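Local coordinates for uncharacterized protein Atu2773 (Agrobacterium tumefaciens, PDB 2QV5) that is of unknown function but belongs to the divergent polysaccharide deacetylases and may therefore act on acetylated carbohydrates, at residues G29-I34 and E240-S245; D52-V57 and W230-G235; L84-E89 and H117-K122. All blocks are in the same frame, centred on the assembly; numbering follows the deposited sequence. Where two conformers were deposited one is given.

In the fold
From the N terminus, the chain first runs through strand 30-39, whose start pairs with strand 239-241 in contact 1, closing a loop over nearly the whole modelled domain. Contact 2 lies within that span and joins the turn 52-57 to helix 221-233, closing the next smaller loop. Contact 3 is innermost and joins the first strand and the helix of a beta-alpha-beta unit; 27 residues separate its segments, 84-89 and 117-122. The three spans enclose one another and none cross. Contacts 1 and 2 touch directly, with Ile241 CD1 3.6 Å from Trp230 CZ3. Contact 3 lies on the opposite side of the chain's centre, its own centre about 25 Å from that of contact 1.

Contact 1: residues G29-I34 and E240-S245; sequences GTRVAI and EIVGVS
Arg31 and Val32 pair in parallel with Glu240 and Ile241, their CA atoms 4.9 and 4.8 Å apart respectively, where the last strand joins the parallel beta/alpha barrel of this deacetylase-family domain. Three backbone bonds fix the register: Glu240 N to Thr30 O at 3.1 Å (N-H...O angle 165°), then Val32 N to Glu240 O, and finally Val242 N to Val32 O at 2.9 Å. The other edge of strand 30-39 bonds to Ala213 and its neighbours, while from Ile34 onward strand 58-62 takes over the edge that strand 239-241 began.

On the face carrying Val32 and Ile241 the two side chains run side by side, and Ile241 CD1 lies 3.9 Å from Val32 CB. Trp230 of helix 221-233 covers Ile241 there. On the other face Arg31, its CG anti to the carbonyl carbon (chi1 -66°), passes Val242 CG1 with its CD at 4.1 Å, and its guanidinium forms a cation-pi contact with Trp24. Glu240 turns its carboxylate to Ser25. After Val242 the direct pairing ends: Ala33 CB rests 3.8 Å from Val244 CG2, and a water accepts from Ile34 N while lying 2.7 Å from Val242 O.

Contact 2: residues D52-V57 and W230-G235; sequences DLPPEV and WSREAG
The turn between helix 43-52 and strand 58-62 of the parallel beta/alpha barrel packs here against the last turn of helix 221-233, with Asp52 and Pro54 meeting Arg232 and Ser231. Arg232 supplies the polar link. Its NH2 donates to Asp52 O at 2.7 Å, with an N-H...O angle of 162°. The acceptor lies almost in the guanidinium plane, whereas the donor stands well above the carbonyl plane of Asp52, 44° out of it. Because Asp52 O belongs to the last residue of helix 43-52, the cation sits where the helix dipole would be expected to favour positive charge. Ser228 OG adds a weak second bond to the same oxygen. The Asp52 carboxylate is engaged separately, through OD2 in a salt bridge with Lys48.

The chain of Arg232 is extended from CG to NE, and its guanidinium passes over Pro54: CB of the proline lies 4.2 Å above the guanidinium plane, over its centre, and CD is 3.9 Å from NH2. CG and CD of the same proline are the atoms nearest Ser231, whose CB is 3.9 Å from Pro54 CG. Ser231 was deposited in two conformers; in the one given, OG bonds back to Ile227 O within the helix and comes very close to Pro54 CG, a contact that remains doubtful. Pro54 also begins a type I beta turn, closed by Val57 N to Pro54 O at 3.0 Å. Leu53 points away from this segment of the helix and packs on Ile227 and Val36. The arrangement is an arginine from the last turn of one helix bonding to the carbonyl O of the last residue of another, at a helix-to-strand turn of a beta/alpha barrel.

Contact 3: residues L84-E89 and H117-K122; sequences LQIPLE and HRSMAK
Leu84 and Ile86, two alternate residues of strand 82-88, press their methyl ends onto the last turn of helix 109-120 at Ser119 and Met120. The close part involves few atoms. Leu84 keeps CG anti to its backbone N (chi1 -178°), and the turn at chi2 (57°) then sets the methyls. CD2 reaches both Met120 CA, at 3.6 Å, and Ser119 O. That oxygen is already the acceptor of Lys122 N, at 3.1 Å, so the leucine methyl lies against a bonded carbonyl. Next to it Ile86 CD1 meets Ser119 CB at 3.6 Å; chi2 of -64° places this methyl.

The remaining approaches are longer. Pro87 CD stays 4.2 Å from Ser119 OG, and Leu84 CD2 is 4.4 Å from Met120 CG. The two segments together bury just 175 Å². Beyond Met120, Ala121 points away from the strand. Arg118, exposed to solvent, forms a salt bridge with Asp101.

Gln85, between the two packed residues, turns away from the helix and bonds to Gly38 N of strand 30-39. The contact joins the first strand and the helix of the beta-alpha-beta unit 82-88, 109-120 and 128-131: strand 82-88 bonds to strand 128-131 through Leu84 and Ile86, while Met120 reaches on to Ile151 of the adjoining helix 141-153.

Contact 1: residues G29-I34 and E240-S245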
ATOM      1  N   GLY A  29       3.749  -5.921 -21.939  1.00 16.52           N
ATOM      2  CA  GLY A  29       2.406  -6.493 -21.798  1.00 15.71           C
ATOM      3  C   GLY A  29       1.630  -5.836 -20.677  1.00 12.35           C
ATOM      4  O   GLY A  29       2.176  -5.019 -19.937  1.00 12.51           O
ATOM      5  N   THR A  30       0.362  -6.211 -20.543  1.00 12.27           N
ATOM      6  CA  THR A  30      -0.523  -5.676 -19.499  1.00 14.13           C
ATOM      7  C   THR A  30      -0.005  -6.089 -18.113  1.00 15.56           C
ATOM      8  O   THR A  30       0.333  -7.250 -17.897  1.00 11.70           O
ATOM      9  CB  THR A  30      -1.975  -6.217 -19.691  1.00 19.10           C
ATOM     10  OG1 THR A  30      -2.496  -5.799 -20.963  1.00 20.04           O
ATOM     11  CG2 THR A  30      -2.904  -5.752 -18.584  1.00 17.67           C
ATOM     12  N   ARG A  31       0.084  -5.141 -17.179  1.00 12.68           N
ATOM     13  CA  ARG A  31       0.539  -5.475 -15.830  1.00 10.31           C
ATOM     14  C   ARG A  31      -0.468  -5.000 -14.802  1.00 14.92           C
ATOM     15  O   ARG A  31      -1.131  -3.983 -15.010  1.00 10.84           O
ATOM     16  CB  ARG A  31       1.890  -4.829 -15.533  1.00 12.60           C
ATOM     17  CG  ARG A  31       3.057  -5.325 -16.357  1.00 12.02           C
ATOM     18  CD  ARG A  31       4.321  -4.572 -15.982  1.00 14.66           C
ATOM     19  NE  ARG A  31       4.244  -3.154 -16.351  1.00 19.06           N
ATOM     20  CZ  ARG A  31       5.091  -2.215 -15.926  1.00 24.66           C
ATOM     21  NH1 ARG A  31       6.090  -2.532 -15.123  1.00 27.77           N
ATOM     22  NH2 ARG A  31       4.932  -0.953 -16.292  1.00 22.13           N
ATOM     23  N   VAL A  32      -0.581  -5.737 -13.699  1.00 11.71           N
ATOM     24  CA  VAL A  32      -1.522  -5.389 -12.634  1.00 11.93           C
ATOM     25  C   VAL A  32      -0.794  -5.536 -11.299  1.00 16.04           C
ATOM     26  O   VAL A  32      -0.096  -6.525 -11.107  1.00 12.77           O
ATOM     27  CB  VAL A  32      -2.773  -6.334 -12.669  1.00  8.92           C
ATOM     28  CG1 VAL A  32      -3.525  -6.348 -11.344  1.00 17.28           C
ATOM     29  CG2 VAL A  32      -3.742  -5.949 -13.801  1.00 15.43           C
ATOM     30  N   ALA A  33      -0.927  -4.558 -10.400  1.00 11.67           N
ATOM     31  CA  ALA A  33      -0.536  -4.751  -8.993  1.00 11.53           C
ATOM     32  C   ALA A  33      -1.806  -4.810  -8.161  1.00  7.61           C
ATOM     33  O   ALA A  33      -2.781  -4.130  -8.462  1.00 10.76           O
ATOM     34  CB  ALA A  33       0.376  -3.631  -8.485  1.00  9.34           C
ATOM     35  N   ILE A  34      -1.808  -5.663  -7.143  1.00  5.58           N
ATOM     36  CA  ILE A  34      -2.942  -5.746  -6.209  1.00  6.95           C
ATOM     37  C   ILE A  34      -2.353  -5.688  -4.817  1.00  7.86           C
ATOM     38  O   ILE A  34      -1.440  -6.456  -4.508  1.00 10.27           O
ATOM     39  CB  ILE A  34      -3.779  -7.053  -6.362  1.00  6.72           C
ATOM     40  CG1 ILE A  34      -4.534  -7.085  -7.695  1.00 16.86           C
ATOM     41  CG2 ILE A  34      -4.787  -7.193  -5.190  1.00  9.82           C
ATOM     42  CD1 ILE A  34      -4.848  -8.494  -8.189  1.00 21.79           C
ATOM     43  N   GLU A 240       0.461  -9.940 -16.359  1.00 13.72           N
ATOM     44  CA  GLU A 240       1.453 -10.223 -15.330  1.00 14.79           C
ATOM     45  C   GLU A 240       1.125  -9.449 -14.047  1.00 16.11           C
ATOM     46  O   GLU A 240       0.996  -8.222 -14.069  1.00 15.30           O
ATOM     47  CB  GLU A 240       2.875  -9.902 -15.820  1.00 12.53           C
ATOM     48  CG  GLU A 240       3.969 -10.263 -14.788  1.00 12.87           C
ATOM     49  CD  GLU A 240       5.389 -10.272 -15.342  1.00 22.72           C
ATOM     50  OE1 GLU A 240       5.587  -9.913 -16.523  1.00 27.05           O
ATOM     51  OE2 GLU A 240       6.317 -10.667 -14.589  1.00 21.33           O
ATOM     52  N   ILE A 241       0.982 -10.162 -12.931  1.00 11.96           N
ATOM     53  CA  ILE A 241       0.847  -9.487 -11.617  1.00 15.10           C
ATOM     54  C   ILE A 241       2.236  -9.131 -11.075  1.00 11.14           C
ATOM     55  O   ILE A 241       3.093 -10.002 -10.927  1.00 15.68           O
ATOM     56  CB  ILE A 241       0.065 -10.347 -10.579  1.00 12.19           C
ATOM     57  CG1 ILE A 241      -1.191 -10.994 -11.216  1.00 20.60           C
ATOM     58  CG2 ILE A 241      -0.240  -9.530  -9.301  1.00 16.94           C
ATOM     59  CD1 ILE A 241      -2.298 -10.033 -11.596  1.00 17.75           C
ATOM     60  N   VAL A 242       2.467  -7.847 -10.836  1.00 12.69           N
ATOM     61  CA  VAL A 242       3.773  -7.371 -10.401  1.00  9.91           C
ATOM     62  C   VAL A 242       3.640  -6.623  -9.079  1.00 16.02           C
ATOM     63  O   VAL A 242       2.547  -6.176  -8.733  1.00 11.61           O
ATOM     64  CB  VAL A 242       4.439  -6.453 -11.471  1.00 13.33           C
ATOM     65  CG1 VAL A 242       4.566  -7.186 -12.810  1.00  9.50           C
ATOM     66  CG2 VAL A 242       3.654  -5.151 -11.668  1.00  9.40           C
ATOM     67  N   GLY A 243       4.739  -6.494  -8.341  1.00 12.39           N
ATOM     68  CA  GLY A 243       4.763  -5.638  -7.140  1.00 15.75           C
ATOM     69  C   GLY A 243       4.437  -4.191  -7.481  1.00 19.49           C
ATOM     70  O   GLY A 243       4.678  -3.746  -8.609  1.00 18.42           O
ATOM     71  N   VAL A 244       3.870  -3.465  -6.516  1.00 15.24           N
ATOM     72  CA  VAL A 244       3.529  -2.040  -6.678  1.00 16.54           C
ATOM     73  C   VAL A 244       4.701  -1.186  -7.177  1.00 11.56           C
ATOM     74  O   VAL A 244       4.506  -0.319  -8.033  1.00 18.78           O
ATOM     75  CB  VAL A 244       2.923  -1.444  -5.375  1.00 15.45           C
ATOM     76  CG1 VAL A 244       2.987   0.074  -5.356  1.00 21.43           C
ATOM     77  CG2 VAL A 244       1.484  -1.872  -5.260  1.00 20.57           C
ATOM     78  N   SER A 245       5.903  -1.447  -6.653  1.00 14.67           N
ATOM     79  CA  SER A 245       7.110  -0.713  -7.056  0.50 15.56           C
ATOM     80  C   SER A 245       7.374  -0.759  -8.557  1.00 16.31           C
ATOM     81  O   SER A 245       7.911   0.194  -9.124  1.00 18.84           O
ATOM     82  CB  SER A 245       8.339  -1.230  -6.312  0.50 18.30           C
ATOM     83  OG  SER A 245       9.490  -0.523  -6.731  0.50 17.71           O
TER
HETATM   84  O   HOH W   1       1.085  -6.839  -6.556  1.00 11.38           O

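Contact 2: residues D52-V57 and W230-G235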
ATOM      1  N   ASP A  52      -2.789 -18.104   1.500  1.00 16.97           N
ATOM      2  CA  ASP A  52      -3.579 -18.183   0.265  1.00 16.37           C
ATOM      3  C   ASP A  52      -3.154 -17.318  -0.921  1.00 15.88           C
ATOM      4  O   ASP A  52      -3.327 -17.731  -2.072  1.00 18.83           O
ATOM      5  CB  ASP A  52      -5.062 -17.924   0.553  1.00 16.68           C
ATOM      6  CG  ASP A  52      -5.706 -19.013   1.394  1.00 26.97           C
ATOM      7  OD1 ASP A  52      -5.073 -20.066   1.637  1.00 23.72           O
ATOM      8  OD2 ASP A  52      -6.859 -18.799   1.822  1.00 28.54           O
ATOM      9  N   LEU A  53      -2.654 -16.110  -0.666  1.00 17.65           N
ATOM     10  CA  LEU A  53      -2.321 -15.198  -1.765  1.00 18.19           C
ATOM     11  C   LEU A  53      -0.998 -15.619  -2.401  1.00 13.60           C
ATOM     12  O   LEU A  53      -0.076 -15.981  -1.688  1.00 14.65           O
ATOM     13  CB  LEU A  53      -2.256 -13.736  -1.292  1.00 10.85           C
ATOM     14  CG  LEU A  53      -3.568 -13.169  -0.718  1.00 15.41           C
ATOM     15  CD1 LEU A  53      -3.325 -11.975   0.182  1.00 18.23           C
ATOM     16  CD2 LEU A  53      -4.551 -12.806  -1.818  1.00 11.28           C
ATOM     17  N   PRO A  54      -0.917 -15.604  -3.746  1.00 14.20           N
ATOM     18  CA  PRO A  54       0.372 -15.820  -4.407  1.00 12.64           C
ATOM     19  C   PRO A  54       1.333 -14.655  -4.124  1.00 16.52           C
ATOM     20  O   PRO A  54       0.867 -13.533  -3.842  1.00 13.05           O
ATOM     21  CB  PRO A  54      -0.009 -15.888  -5.892  1.00 14.08           C
ATOM     22  CG  PRO A  54      -1.260 -15.108  -5.986  1.00 17.50           C
ATOM     23  CD  PRO A  54      -2.001 -15.420  -4.729  1.00 11.01           C
ATOM     24  N   PRO A  55       2.660 -14.917  -4.160  1.00 16.57           N
ATOM     25  CA  PRO A  55       3.688 -13.916  -3.799  1.00 17.02           C
ATOM     26  C   PRO A  55       3.690 -12.633  -4.633  1.00  9.50           C
ATOM     27  O   PRO A  55       4.338 -11.658  -4.260  1.00 11.45           O
ATOM     28  CB  PRO A  55       5.005 -14.661  -4.016  1.00 19.58           C
ATOM     29  CG  PRO A  55       4.680 -15.845  -4.820  1.00 20.94           C
ATOM     30  CD  PRO A  55       3.268 -16.217  -4.486  1.00 17.47           C
ATOM     31  N   GLU A  56       2.980 -12.652  -5.754  1.00  9.99           N
ATOM     32  CA  GLU A  56       2.898 -11.502  -6.651  1.00  9.72           C
ATOM     33  C   GLU A  56       1.979 -10.426  -6.085  1.00 10.42           C
ATOM     34  O   GLU A  56       2.033  -9.288  -6.516  1.00 10.07           O
ATOM     35  CB  GLU A  56       2.394 -11.938  -8.024  1.00 10.79           C
ATOM     36  CG  GLU A  56       3.415 -12.718  -8.862  1.00 21.58           C
ATOM     37  CD  GLU A  56       3.403 -14.227  -8.590  1.00 34.63           C
ATOM     38  OE1 GLU A  56       2.664 -14.690  -7.686  1.00 21.19           O
ATOM     39  OE2 GLU A  56       4.148 -14.951  -9.286  1.00 39.07           O
ATOM     40  N   VAL A  57       1.130 -10.809  -5.134  1.00 11.14           N
ATOM     41  CA  VAL A  57       0.231  -9.879  -4.463  1.00 12.24           C
ATOM     42  C   VAL A  57       1.018  -9.102  -3.414  1.00  6.36           C
ATOM     43  O   VAL A  57       1.673  -9.684  -2.533  1.00 14.15           O
ATOM     44  CB  VAL A  57      -0.978 -10.620  -3.850  1.00 11.21           C
ATOM     45  CG1 VAL A  57      -1.893  -9.667  -3.056  1.00 14.39           C
ATOM     46  CG2 VAL A  57      -1.776 -11.317  -4.947  1.00 14.33           C
ATOM     47  N   TRP A 230      -8.215 -15.196  -8.793  1.00 14.53           N
ATOM     48  CA  TRP A 230      -8.051 -14.317  -9.954  1.00 12.62           C
ATOM     49  C   TRP A 230      -6.568 -14.108 -10.348  1.00 16.45           C
ATOM     50  O   TRP A 230      -6.226 -14.208 -11.535  1.00 17.43           O
ATOM     51  CB  TRP A 230      -8.744 -12.971  -9.697  1.00 15.41           C
ATOM     52  CG  TRP A 230      -8.848 -12.086 -10.919  1.00 16.63           C
ATOM     53  CD1 TRP A 230      -9.874 -12.042 -11.814  1.00 13.81           C
ATOM     54  CD2 TRP A 230      -7.879 -11.129 -11.369  1.00 16.53           C
ATOM     55  NE1 TRP A 230      -9.606 -11.117 -12.796  1.00 19.22           N
ATOM     56  CE2 TRP A 230      -8.386 -10.544 -12.546  1.00 14.18           C
ATOM     57  CE3 TRP A 230      -6.630 -10.708 -10.889  1.00 19.79           C
ATOM     58  CZ2 TRP A 230      -7.687  -9.556 -13.258  1.00 25.66           C
ATOM     59  CZ3 TRP A 230      -5.932  -9.732 -11.601  1.00 18.67           C
ATOM     60  CH2 TRP A 230      -6.468  -9.166 -12.771  1.00 15.94           C
ATOM     61  N   SER A 231      -5.706 -13.844  -9.356  1.00 14.97           N
ATOM     62  CA  SER A 231      -4.289 -13.594  -9.627  0.50 18.24           C
ATOM     63  C   SER A 231      -3.572 -14.835 -10.157  1.00 19.35           C
ATOM     64  O   SER A 231      -2.657 -14.715 -10.976  1.00 21.03           O
ATOM     65  CB  SER A 231      -3.566 -13.016  -8.400  0.50 18.31           C
ATOM     66  OG  SER A 231      -3.818 -13.784  -7.241  0.50 16.22           O
ATOM     67  N   ARG A 232      -3.999 -16.016  -9.704  1.00 14.88           N
ATOM     68  CA  ARG A 232      -3.444 -17.292 -10.204  1.00 17.21           C
ATOM     69  C   ARG A 232      -3.853 -17.588 -11.648  1.00 17.15           C
ATOM     70  O   ARG A 232      -3.136 -18.283 -12.371  1.00 18.03           O
ATOM     71  CB  ARG A 232      -3.849 -18.451  -9.300  1.00 21.37           C
ATOM     72  CG  ARG A 232      -3.048 -18.525  -8.014  1.00 26.73           C
ATOM     73  CD  ARG A 232      -3.658 -19.514  -7.037  1.00 31.42           C
ATOM     74  NE  ARG A 232      -3.285 -19.192  -5.664  1.00 44.77           N
ATOM     75  CZ  ARG A 232      -2.135 -19.541  -5.091  1.00 49.29           C
ATOM     76  NH1 ARG A 232      -1.226 -20.241  -5.762  1.00 46.27           N
ATOM     77  NH2 ARG A 232      -1.888 -19.188  -3.836  1.00 47.42           N
ATOM     78  N   GLU A 233      -4.994 -17.044 -12.063  1.00 17.53           N
ATOM     79  CA  GLU A 233      -5.537 -17.274 -13.407  1.00 22.71           C
ATOM     80  C   GLU A 233      -5.257 -16.150 -14.418  1.00 21.24           C
ATOM     81  O   GLU A 233      -5.519 -16.308 -15.614  1.00 22.08           O
ATOM     82  CB  GLU A 233      -7.033 -17.552 -13.312  1.00 22.94           C
ATOM     83  CG  GLU A 233      -7.360 -18.859 -12.591  1.00 21.92           C
ATOM     84  CD  GLU A 233      -8.861 -19.095 -12.428  1.00 30.92           C
ATOM     85  OE1 GLU A 233      -9.663 -18.246 -12.874  1.00 30.74           O
ATOM     86  OE2 GLU A 233      -9.238 -20.139 -11.850  1.00 39.40           O
ATOM     87  N   ALA A 234      -4.697 -15.040 -13.933  1.00 23.13           N
ATOM     88  CA  ALA A 234      -4.474 -13.827 -14.738  1.00 19.27           C
ATOM     89  C   ALA A 234      -3.521 -14.029 -15.913  1.00 21.10           C
ATOM     90  O   ALA A 234      -3.726 -13.444 -16.976  1.00 17.81           O
ATOM     91  CB  ALA A 234      -3.987 -12.677 -13.856  1.00 20.26           C
ATOM     92  N   GLY A 235      -2.490 -14.852 -15.715  1.00 20.87           N
ATOM     93  CA  GLY A 235      -1.506 -15.166 -16.758  1.00 24.64           C
ATOM     94  C   GLY A 235      -2.069 -15.724 -18.053  1.00 28.28           C
ATOM     95  O   GLY A 235      -1.559 -15.426 -19.138  1.00 26.10           O
TER

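Contact 3: residues L84-E89 and H117-K122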
ATOM      1  N   LEU A  84       3.971  -0.398   4.036  1.00 12.39           N
ATOM      2  CA  LEU A  84       3.552  -0.001   5.378  1.00 14.32           C
ATOM      3  C   LEU A  84       2.331   0.924   5.322  1.00  9.34           C
ATOM      4  O   LEU A  84       2.385   1.958   4.682  1.00 14.20           O
ATOM      5  CB  LEU A  84       4.693   0.735   6.082  1.00 13.09           C
ATOM      6  CG  LEU A  84       4.453   1.188   7.525  1.00 16.68           C
ATOM      7  CD1 LEU A  84       4.072   0.011   8.444  1.00 10.38           C
ATOM      8  CD2 LEU A  84       5.691   1.886   8.007  1.00 21.15           C
ATOM      9  N   GLN A  85       1.247   0.560   6.001  1.00 11.08           N
ATOM     10  CA  GLN A  85       0.065   1.440   6.060  1.00 15.71           C
ATOM     11  C   GLN A  85       0.153   2.426   7.216  1.00 15.41           C
ATOM     12  O   GLN A  85       0.233   2.023   8.378  1.00 19.57           O
ATOM     13  CB  GLN A  85      -1.225   0.648   6.194  1.00 15.07           C
ATOM     14  CG  GLN A  85      -1.663  -0.055   4.955  1.00 21.36           C
ATOM     15  CD  GLN A  85      -2.817  -1.013   5.203  1.00 29.83           C
ATOM     16  OE1 GLN A  85      -2.657  -2.032   5.870  1.00 32.07           O
ATOM     17  NE2 GLN A  85      -3.982  -0.692   4.653  1.00 34.54           N
ATOM     18  N   ILE A  86       0.097   3.712   6.893  1.00 13.83           N
ATOM     19  CA  ILE A  86       0.218   4.778   7.875  1.00 16.50           C
ATOM     20  C   ILE A  86      -1.153   5.361   8.211  1.00 19.55           C
ATOM     21  O   ILE A  86      -1.846   5.849   7.320  1.00 20.32           O
ATOM     22  CB  ILE A  86       1.148   5.895   7.346  1.00 20.48           C
ATOM     23  CG1 ILE A  86       2.528   5.322   7.012  1.00 17.47           C
ATOM     24  CG2 ILE A  86       1.272   7.037   8.356  1.00 20.15           C
ATOM     25  CD1 ILE A  86       3.250   4.779   8.221  1.00 16.30           C
ATOM     26  N   PRO A  87      -1.550   5.315   9.498  1.00 25.65           N
ATOM     27  CA  PRO A  87      -2.838   5.896   9.907  1.00 24.37           C
ATOM     28  C   PRO A  87      -2.868   7.427   9.754  1.00 19.07           C
ATOM     29  O   PRO A  87      -2.013   8.117  10.303  1.00 20.54           O
ATOM     30  CB  PRO A  87      -2.962   5.484  11.384  1.00 23.70           C
ATOM     31  CG  PRO A  87      -1.585   5.216  11.838  1.00 25.93           C
ATOM     32  CD  PRO A  87      -0.825   4.719  10.635  1.00 27.65           C
ATOM     33  N   LEU A  88      -3.836   7.933   8.989  1.00 23.19           N
ATOM     34  CA  LEU A  88      -3.987   9.372   8.739  1.00 21.69           C
ATOM     35  C   LEU A  88      -5.392   9.845   9.111  1.00 25.75           C
ATOM     36  O   LEU A  88      -6.333   9.057   9.074  1.00 21.54           O
ATOM     37  CB  LEU A  88      -3.702   9.708   7.275  1.00 22.81           C
ATOM     38  CG  LEU A  88      -2.373   9.347   6.600  1.00 19.13           C
ATOM     39  CD1 LEU A  88      -2.439   9.840   5.164  1.00 20.17           C
ATOM     40  CD2 LEU A  88      -1.184   9.975   7.300  1.00 20.32           C
ATOM     41  N   GLU A  89      -5.530  11.127   9.459  1.00 26.18           N
ATOM     42  CA  GLU A  89      -6.787  11.645  10.033  1.00 28.15           C
ATOM     43  C   GLU A  89      -7.965  11.562   9.067  1.00 28.50           C
ATOM     44  O   GLU A  89      -7.929  12.170   7.998  1.00 29.02           O
ATOM     45  CB  GLU A  89      -6.629  13.084  10.521  1.00 27.76           C
ATOM     46  CG  GLU A  89      -7.775  13.564  11.414  1.00 33.55           C
ATOM     47  CD  GLU A  89      -7.774  15.066  11.625  1.00 38.52           C
ATOM     48  OE1 GLU A  89      -6.691  15.682  11.554  1.00 32.55           O
ATOM     49  OE2 GLU A  89      -8.861  15.636  11.866  1.00 44.81           O
ATOM     50  N   HIS A 117       7.593   8.346  12.051  1.00 17.79           N
ATOM     51  CA  HIS A 117       8.816   7.611  12.379  1.00 15.24           C
ATOM     52  C   HIS A 117       8.577   6.447  13.327  1.00 17.09           C
ATOM     53  O   HIS A 117       9.231   5.409  13.214  1.00 14.96           O
ATOM     54  CB  HIS A 117       9.857   8.566  12.960  1.00 19.65           C
ATOM     55  CG  HIS A 117      10.482   9.472  11.947  1.00 17.04           C
ATOM     56  ND1 HIS A 117      11.482  10.364  12.268  1.00 28.45           N
ATOM     57  CD2 HIS A 117      10.262   9.615  10.617  1.00 20.39           C
ATOM     58  CE1 HIS A 117      11.845  11.025  11.183  1.00 27.16           C
ATOM     59  NE2 HIS A 117      11.117  10.594  10.169  1.00 25.61           N
ATOM     60  N   ARG A 118       7.645   6.611  14.262  1.00 15.52           N
ATOM     61  CA  ARG A 118       7.275   5.517  15.141  1.00 19.80           C
ATOM     62  C   ARG A 118       6.672   4.343  14.363  1.00 19.83           C
ATOM     63  O   ARG A 118       7.026   3.199  14.615  1.00 16.96           O
ATOM     64  CB  ARG A 118       6.322   5.994  16.237  1.00 20.42           C
ATOM     65  CG  ARG A 118       7.025   6.793  17.323  1.00 21.60           C
ATOM     66  CD  ARG A 118       6.206   6.836  18.602  1.00 24.38           C
ATOM     67  NE  ARG A 118       5.019   7.697  18.527  1.00 30.75           N
ATOM     68  CZ  ARG A 118       5.025   9.030  18.592  1.00 30.79           C
ATOM     69  NH1 ARG A 118       6.159   9.713  18.713  1.00 31.96           N
ATOM     70  NH2 ARG A 118       3.877   9.689  18.532  1.00 31.55           N
ATOM     71  N   SER A 119       5.785   4.632  13.413  1.00 19.65           N
ATOM     72  CA  SER A 119       5.210   3.583  12.554  1.00 17.27           C
ATOM     73  C   SER A 119       6.259   2.922  11.655  1.00 14.51           C
ATOM     74  O   SER A 119       6.287   1.691  11.541  1.00 15.74           O
ATOM     75  CB  SER A 119       4.089   4.148  11.696  1.00 17.65           C
ATOM     76  OG  SER A 119       2.940   4.428  12.476  1.00 22.64           O
ATOM     77  N   MET A 120       7.117   3.750  11.048  1.00 12.03           N
ATOM     78  CA  MET A 120       8.179   3.333  10.120  1.00 17.92           C
ATOM     79  C   MET A 120       9.125   2.294  10.714  1.00 19.37           C
ATOM     80  O   MET A 120       9.646   1.434  10.013  1.00 21.34           O
ATOM     81  CB  MET A 120       8.991   4.554   9.647  1.00 15.16           C
ATOM     82  CG  MET A 120       8.395   5.358   8.499  1.00 19.16           C
ATOM     83  SD  MET A 120       9.517   6.666   7.900  1.00 11.36           S
ATOM     84  CE  MET A 120       8.619   7.187   6.444  1.00 19.89           C
ATOM     85  N   ALA A 121       9.336   2.384  12.023  1.00 21.39           N
ATOM     86  CA  ALA A 121      10.301   1.542  12.717  1.00 17.22           C
ATOM     87  C   ALA A 121       9.746   0.172  13.103  1.00 17.09           C
ATOM     88  O   ALA A 121      10.491  -0.691  13.573  1.00 24.93           O
ATOM     89  CB  ALA A 121      10.819   2.286  13.962  1.00 23.55           C
ATOM     90  N   LYS A 122       8.449  -0.043  12.894  1.00 16.04           N
ATOM     91  CA  LYS A 122       7.808  -1.279  13.356  1.00 19.90           C
ATOM     92  C   LYS A 122       8.050  -2.508  12.489  1.00 21.24           C
ATOM     93  O   LYS A 122       7.981  -3.637  12.980  1.00 20.44           O
ATOM     94  CB  LYS A 122       6.320  -1.051  13.583  1.00 24.22           C
ATOM     95  CG  LYS A 122       6.045  -0.293  14.874  1.00 27.16           C
ATOM     96  CD  LYS A 122       4.592   0.052  14.986  1.00 30.10           C
ATOM     97  CE  LYS A 122       4.312   0.796  16.277  1.00 28.63           C
ATOM     98  NZ  LYS A 122       2.886   1.216  16.317  1.00 36.21           N
TER